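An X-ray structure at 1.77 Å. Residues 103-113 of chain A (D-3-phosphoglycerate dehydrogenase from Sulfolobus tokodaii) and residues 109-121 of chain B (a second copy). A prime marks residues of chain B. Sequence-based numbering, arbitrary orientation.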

ATOM      1  N   ASP A 103       2.285  14.473  -1.950  1.00 14.16           N
ATOM      2  CA  ASP A 103       2.580  13.311  -1.108  1.00 15.25           C
ATOM      3  C   ASP A 103       1.393  12.384  -0.876  1.00 14.51           C
ATOM      4  O   ASP A 103       1.563  11.169  -0.765  1.00 14.91           O
ATOM      5  CB  ASP A 103       3.177  13.741   0.240  1.00 14.41           C
ATOM      6  CG  ASP A 103       4.583  14.316   0.104  1.00 19.16           C
ATOM      7  OD1 ASP A 103       5.319  13.908  -0.824  1.00 17.83           O
ATOM      8  OD2 ASP A 103       4.960  15.167   0.939  1.00 18.85           O
ATOM      9  N   SER A 104       0.193  12.943  -0.796  1.00 14.39           N
ATOM     10  CA  SER A 104      -0.983  12.103  -0.596  1.00 14.27           C
ATOM     11  C   SER A 104      -1.247  11.258  -1.844  1.00 14.84           C
ATOM     12  O   SER A 104      -1.630  10.092  -1.742  1.00 14.67           O
ATOM     13  CB  SER A 104      -2.199  12.964  -0.257  1.00 13.44           C
ATOM     14  OG  SER A 104      -2.088  13.452   1.073  1.00 14.77           O
ATOM     15  N   ALA A 105      -1.025  11.839  -3.018  1.00 13.08           N
ATOM     16  CA  ALA A 105      -1.236  11.109  -4.269  1.00 13.76           C
ATOM     17  C   ALA A 105      -0.152  10.042  -4.428  1.00 14.92           C
ATOM     18  O   ALA A 105      -0.422   8.930  -4.889  1.00 13.83           O
ATOM     19  CB  ALA A 105      -1.220  12.079  -5.462  1.00 13.62           C
ATOM     20  N   VAL A 106       1.075  10.387  -4.042  1.00 14.37           N
ATOM     21  CA  VAL A 106       2.201   9.457  -4.115  1.00 14.29           C
ATOM     22  C   VAL A 106       1.931   8.229  -3.248  1.00 13.68           C
ATOM     23  O   VAL A 106       2.139   7.086  -3.667  1.00 13.16           O
ATOM     24  CB  VAL A 106       3.510  10.120  -3.601  1.00 13.27           C
ATOM     25  CG1 VAL A 106       4.582   9.064  -3.390  1.00 14.87           C
ATOM     26  CG2 VAL A 106       3.992  11.178  -4.593  1.00 15.55           C
ATOM     27  N   GLU A 107       1.474   8.476  -2.027  1.00 12.23           N
ATOM     28  CA  GLU A 107       1.198   7.398  -1.098  1.00 12.94           C
ATOM     29  C   GLU A 107       0.080   6.488  -1.591  1.00 11.40           C
ATOM     30  O   GLU A 107       0.187   5.265  -1.496  1.00 11.90           O
ATOM     31  CB  GLU A 107       0.882   7.985   0.284  1.00 11.29           C
ATOM     32  CG  GLU A 107       2.139   8.520   0.979  1.00 12.42           C
ATOM     33  CD  GLU A 107       1.856   9.618   1.990  1.00 15.04           C
ATOM     34  OE1 GLU A 107       0.734   9.670   2.534  1.00 13.98           O
ATOM     35  OE2 GLU A 107       2.775  10.425   2.252  1.00 14.57           O
ATOM     36  N   LEU A 108      -0.984   7.072  -2.132  1.00 11.74           N
ATOM     37  CA  LEU A 108      -2.081   6.253  -2.631  1.00 11.35           C
ATOM     38  C   LEU A 108      -1.589   5.404  -3.798  1.00 11.24           C
ATOM     39  O   LEU A 108      -2.022   4.265  -3.966  1.00 11.90           O
ATOM     40  CB  LEU A 108      -3.257   7.119  -3.091  1.00 13.67           C
ATOM     41  CG  LEU A 108      -4.489   6.328  -3.552  1.00 16.37           C
ATOM     42  CD1 LEU A 108      -5.069   5.553  -2.374  1.00 18.81           C
ATOM     43  CD2 LEU A 108      -5.536   7.278  -4.125  1.00 15.53           C
ATOM     44  N   THR A 109      -0.679   5.953  -4.599  1.00 12.25           N
ATOM     45  CA  THR A 109      -0.139   5.220  -5.748  1.00 11.62           C
ATOM     46  C   THR A 109       0.563   3.948  -5.278  1.00 12.89           C
ATOM     47  O   THR A 109       0.321   2.860  -5.807  1.00 12.86           O
ATOM     48  CB  THR A 109       0.870   6.077  -6.548  1.00 12.37           C
ATOM     49  OG1 THR A 109       0.217   7.256  -7.036  1.00 12.33           O
ATOM     50  CG2 THR A 109       1.424   5.281  -7.735  1.00 12.99           C
ATOM     51  N   ILE A 110       1.439   4.091  -4.285  1.00 12.37           N
ATOM     52  CA  ILE A 110       2.169   2.949  -3.737  1.00 11.90           C
ATOM     53  C   ILE A 110       1.181   1.962  -3.118  1.00 13.90           C
ATOM     54  O   ILE A 110       1.331   0.741  -3.252  1.00 13.75           O
ATOM     55  CB  ILE A 110       3.183   3.401  -2.650  1.00 11.91           C
ATOM     56  CG1 ILE A 110       4.258   4.296  -3.281  1.00 13.49           C
ATOM     57  CG2 ILE A 110       3.816   2.182  -1.971  1.00 13.30           C
ATOM     58  CD1 ILE A 110       5.062   3.630  -4.391  1.00 14.96           C
ATOM     59  N   GLY A 111       0.170   2.493  -2.440  1.00 12.14           N
ATOM     60  CA  GLY A 111      -0.825   1.633  -1.822  1.00 11.09           C
ATOM     61  C   GLY A 111      -1.578   0.822  -2.866  1.00 12.19           C
ATOM     62  O   GLY A 111      -1.814  -0.372  -2.680  1.00 13.61           O
ATOM     63  N   LEU A 112      -1.971   1.471  -3.959  1.00 12.55           N
ATOM     64  CA  LEU A 112      -2.694   0.792  -5.037  1.00 12.67           C
ATOM     65  C   LEU A 112      -1.820  -0.271  -5.698  1.00 13.30           C
ATOM     66  O   LEU A 112      -2.283  -1.380  -5.992  1.00 14.11           O
ATOM     67  CB  LEU A 112      -3.166   1.810  -6.087  1.00 13.54           C
ATOM     68  CG  LEU A 112      -4.386   2.657  -5.704  1.00 13.90           C
ATOM     69  CD1 LEU A 112      -4.619   3.756  -6.738  1.00 13.39           C
ATOM     70  CD2 LEU A 112      -5.609   1.750  -5.608  1.00 15.10           C
ATOM     71  N   MET A 113      -0.552   0.053  -5.919  1.00 12.22           N
ATOM     72  CA  MET A 113       0.369  -0.897  -6.539  1.00 12.64           C
ATOM     73  C   MET A 113       0.463  -2.183  -5.714  1.00 12.60           C
ATOM     74  O   MET A 113       0.377  -3.288  -6.252  1.00 13.58           O
ATOM     75  CB  MET A 113       1.760  -0.270  -6.679  1.00 14.24           C
ATOM     76  CG  MET A 113       2.814  -1.233  -7.216  1.00 13.25           C
ATOM     77  SD  MET A 113       4.442  -0.457  -7.410  1.00 14.54           S
ATOM     78  CE  MET A 113       4.930  -0.243  -5.701  1.00 16.01           C
TER
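Chain B 109-121: TIGLMIAAARKMY

Chain B lays the helix that carries Ile110′ and Ile114′ across the chain A helix, of which residues 103-113 are a part. The two axes approach to 8.7 Å, and their N-to-C directions differ by 126°, a signed crossing of -126°, so the helices run obliquely and more against each other than along. The backbones come nearest where the same residue of each copy meets, Gly111 CA to Gly111′ CA at 5.1 Å.

That closeness depends on what Gly111 lacks. A CB built there would point toward chain B, 2.7 Å from Ile114′ CG2, a clash, and 3.0 Å from Met120′ SD. Instead Ile114′, with chi1 m and chi2 t, packs on bare backbone: its CD1 is 3.7 Å from Gly111 N and its CG2 3.4 Å from Glu107 O. Neither polar atom is left unpaired beneath this apolar cover, because Gly111 N donates to Glu107 O at 2.9 Å within the helix. Ile110 extends the greasy patch, its CG2 lying 3.8 Å from Ile114′ CD1 and 4.1 Å from Ile110′ CG2.

The chain leaves helical geometry at Lys119′, which has positive phi (49°) in a Schellman motif and also serves as N-cap residue of the next helix; Met120′ N returns to Ala115′ O at 3.1 Å. The turn leaves Met120′ pointing toward chain A, where its CE meets Leu108 CD1 at 3.9 Å, Leu112 CD2 at 3.7 Å and Gly111 C at 3.8 Å.

The polar work falls to Arg118′, whose side chain, m at chi1 to chi3, reaches a carbonyl already in helical use. Ser104 O accepts from Leu108 N at 3.1 Å and still takes a hydrogen bond from Arg118′ NH1 at 2.7 Å, with a near-linear N-H...O angle of 165°. Arg118′ NH2 adds a weak bond to the same Ser104 O, 3.3 Å and 132°, and is also satisfied elsewhere in the structure. Ser104 OG lies over one face of the guanidinium, while Glu107 CB sits at its edge.

Charge is matched less directly. Glu107 OE1 and Arg118′ NH1 stand 4.3 Å apart, beyond a salt bridge, and a water closes the gap: the water donates to Glu107 OE1, its O 2.6 Å away, and accepts from Arg118′ NH1 at 3.0 Å. NH1 thus serves both a carbonyl and a water. The rule to read here is economical: glycine admits the apolar side chains, and a buried arginine finds acceptors across the contact in a helix carbonyl and a bridging water, while its NH2 is also bonded elsewhere in the structure.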

ATOM      1  N   THR B 109       3.349  -5.015   4.549  1.00 12.25           N
ATOM      2  CA  THR B 109       3.350  -4.092   5.687  1.00 11.62           C
ATOM      3  C   THR B 109       3.086  -2.666   5.209  1.00 12.89           C
ATOM      4  O   THR B 109       2.235  -1.961   5.759  1.00 12.86           O
ATOM      5  CB  THR B 109       4.699  -4.119   6.442  1.00 12.37           C
ATOM      6  OG1 THR B 109       4.945  -5.442   6.938  1.00 12.33           O
ATOM      7  CG2 THR B 109       4.674  -3.138   7.619  1.00 12.99           C
ATOM      8  N   ILE B 110       3.825  -2.241   4.186  1.00 12.37           N
ATOM      9  CA  ILE B 110       3.661  -0.900   3.627  1.00 11.90           C
ATOM     10  C   ILE B 110       2.253  -0.755   3.053  1.00 13.90           C
ATOM     11  O   ILE B 110       1.610   0.293   3.197  1.00 13.75           O
ATOM     12  CB  ILE B 110       4.697  -0.631   2.500  1.00 11.91           C
ATOM     13  CG1 ILE B 110       6.116  -0.650   3.084  1.00 13.49           C
ATOM     14  CG2 ILE B 110       4.406   0.708   1.816  1.00 13.30           C
ATOM     15  CD1 ILE B 110       6.365   0.386   4.175  1.00 14.96           C
ATOM     16  N   GLY B 111       1.773  -1.810   2.403  1.00 12.14           N
ATOM     17  CA  GLY B 111       0.440  -1.769   1.829  1.00 11.09           C
ATOM     18  C   GLY B 111      -0.620  -1.594   2.908  1.00 12.19           C
ATOM     19  O   GLY B 111      -1.557  -0.813   2.744  1.00 13.61           O
ATOM     20  N   LEU B 112      -0.483  -2.334   4.006  1.00 12.55           N
ATOM     21  CA  LEU B 112      -1.435  -2.244   5.115  1.00 12.67           C
ATOM     22  C   LEU B 112      -1.396  -0.859   5.759  1.00 13.30           C
ATOM     23  O   LEU B 112      -2.441  -0.280   6.082  1.00 14.11           O
ATOM     24  CB  LEU B 112      -1.131  -3.320   6.169  1.00 13.54           C
ATOM     25  CG  LEU B 112      -1.565  -4.748   5.817  1.00 13.90           C
ATOM     26  CD1 LEU B 112      -1.024  -5.739   6.845  1.00 13.39           C
ATOM     27  CD2 LEU B 112      -3.089  -4.807   5.773  1.00 15.10           C
ATOM     28  N   MET B 113      -0.197  -0.317   5.933  1.00 12.22           N
ATOM     29  CA  MET B 113      -0.052   1.008   6.533  1.00 12.64           C
ATOM     30  C   MET B 113      -0.812   2.060   5.721  1.00 12.60           C
ATOM     31  O   MET B 113      -1.552   2.875   6.274  1.00 13.58           O
ATOM     32  CB  MET B 113       1.428   1.390   6.619  1.00 14.24           C
ATOM     33  CG  MET B 113       1.666   2.808   7.131  1.00 13.25           C
ATOM     34  SD  MET B 113       3.427   3.223   7.261  1.00 14.54           S
ATOM     35  CE  MET B 113       3.884   3.340   5.534  1.00 16.01           C
ATOM     36  N   ILE B 114      -0.632   2.035   4.406  1.00 10.24           N
ATOM     37  CA  ILE B 114      -1.298   3.002   3.543  1.00 12.16           C
ATOM     38  C   ILE B 114      -2.800   2.737   3.478  1.00 11.39           C
ATOM     39  O   ILE B 114      -3.595   3.672   3.513  1.00 12.24           O
ATOM     40  CB  ILE B 114      -0.700   2.974   2.120  1.00  9.60           C
ATOM     41  CG1 ILE B 114       0.779   3.372   2.185  1.00 12.67           C
ATOM     42  CG2 ILE B 114      -1.452   3.943   1.214  1.00 12.04           C
ATOM     43  CD1 ILE B 114       1.547   3.128   0.889  1.00 12.46           C
ATOM     44  N   ALA B 115      -3.187   1.469   3.393  1.00 12.06           N
ATOM     45  CA  ALA B 115      -4.610   1.130   3.331  1.00 13.23           C
ATOM     46  C   ALA B 115      -5.320   1.615   4.591  1.00 14.81           C
ATOM     47  O   ALA B 115      -6.442   2.121   4.524  1.00 16.11           O
ATOM     48  CB  ALA B 115      -4.791  -0.374   3.169  1.00 14.75           C
ATOM     49  N   ALA B 116      -4.657   1.475   5.734  1.00 14.15           N
ATOM     50  CA  ALA B 116      -5.228   1.909   7.014  1.00 15.15           C
ATOM     51  C   ALA B 116      -5.319   3.431   7.090  1.00 16.19           C
ATOM     52  O   ALA B 116      -6.336   3.990   7.506  1.00 15.26           O
ATOM     53  CB  ALA B 116      -4.373   1.386   8.167  1.00 16.21           C
ATOM     54  N   ALA B 117      -4.241   4.096   6.701  1.00 14.87           N
ATOM     55  CA  ALA B 117      -4.189   5.548   6.727  1.00 14.74           C
ATOM     56  C   ALA B 117      -5.205   6.187   5.788  1.00 14.19           C
ATOM     57  O   ALA B 117      -5.743   7.255   6.082  1.00 15.17           O
ATOM     58  CB  ALA B 117      -2.780   6.018   6.355  1.00 13.83           C
ATOM     59  N   ARG B 118      -5.496   5.521   4.677  1.00 14.39           N
ATOM     60  CA  ARG B 118      -6.393   6.094   3.684  1.00 14.61           C
ATOM     61  C   ARG B 118      -7.755   5.436   3.524  1.00 15.27           C
ATOM     62  O   ARG B 118      -8.492   5.769   2.594  1.00 16.14           O
ATOM     63  CB  ARG B 118      -5.667   6.118   2.336  1.00 14.64           C
ATOM     64  CG  ARG B 118      -4.389   6.943   2.389  1.00 11.92           C
ATOM     65  CD  ARG B 118      -4.723   8.424   2.530  1.00 12.22           C
ATOM     66  NE  ARG B 118      -5.140   9.000   1.251  1.00 12.10           N
ATOM     67  CZ  ARG B 118      -4.296   9.393   0.299  1.00 13.05           C
ATOM     68  NH1 ARG B 118      -2.983   9.278   0.479  1.00 13.73           N
ATOM     69  NH2 ARG B 118      -4.766   9.903  -0.834  1.00 12.38           N
ATOM     70  N   LYS B 119      -8.086   4.518   4.426  1.00 15.03           N
ATOM     71  CA  LYS B 119      -9.368   3.814   4.373  1.00 17.63           C
ATOM     72  C   LYS B 119      -9.601   3.280   2.972  1.00 16.47           C
ATOM     73  O   LYS B 119     -10.689   3.420   2.411  1.00 17.44           O
ATOM     74  CB  LYS B 119     -10.503   4.764   4.767  1.00 18.65           C
ATOM     75  CG  LYS B 119     -10.311   5.355   6.149  1.00 21.37           C
ATOM     76  CD  LYS B 119     -11.372   6.384   6.484  1.00 25.29           C
ATOM     77  CE  LYS B 119     -11.086   7.026   7.828  1.00 27.07           C
ATOM     78  NZ  LYS B 119     -12.073   8.094   8.154  1.00 27.72           N
ATOM     79  N   MET B 120      -8.572   2.664   2.402  1.00 15.40           N
ATOM     80  CA  MET B 120      -8.684   2.131   1.053  1.00 15.10           C
ATOM     81  C   MET B 120      -9.754   1.055   0.910  1.00 15.07           C
ATOM     82  O   MET B 120     -10.442   0.999  -0.105  1.00 16.64           O
ATOM     83  CB  MET B 120      -7.329   1.589   0.583  1.00 15.03           C
ATOM     84  CG  MET B 120      -6.316   2.684   0.302  1.00 17.21           C
ATOM     85  SD  MET B 120      -4.738   2.069  -0.323  1.00 17.40           S
ATOM     86  CE  MET B 120      -5.177   1.632  -1.970  1.00 17.55           C
ATOM     87  N   TYR B 121      -9.895   0.201   1.918  1.00 15.59           N
ATOM     88  CA  TYR B 121     -10.890  -0.861   1.843  1.00 17.53           C
ATOM     89  C   TYR B 121     -12.288  -0.282   1.684  1.00 16.31           C
ATOM     90  O   TYR B 121     -13.056  -0.709   0.826  1.00 17.56           O
ATOM     91  CB  TYR B 121     -10.854  -1.734   3.096  1.00 19.99           C
ATOM     92  CG  TYR B 121     -11.902  -2.822   3.068  1.00 21.84           C
ATOM     93  CD1 TYR B 121     -11.868  -3.822   2.097  1.00 24.32           C
ATOM     94  CD2 TYR B 121     -12.948  -2.831   3.987  1.00 25.51           C
ATOM     95  CE1 TYR B 121     -12.856  -4.808   2.042  1.00 26.89           C
ATOM     96  CE2 TYR B 121     -13.939  -3.812   3.942  1.00 26.05           C
ATOM     97  CZ  TYR B 121     -13.886  -4.793   2.971  1.00 26.82           C
ATOM     98  OH  TYR B 121     -14.858  -5.768   2.936  1.00 27.89           O
TER
HETATM   99  O   HOH W   1      -1.528   8.408   2.901  1.00 14.52           O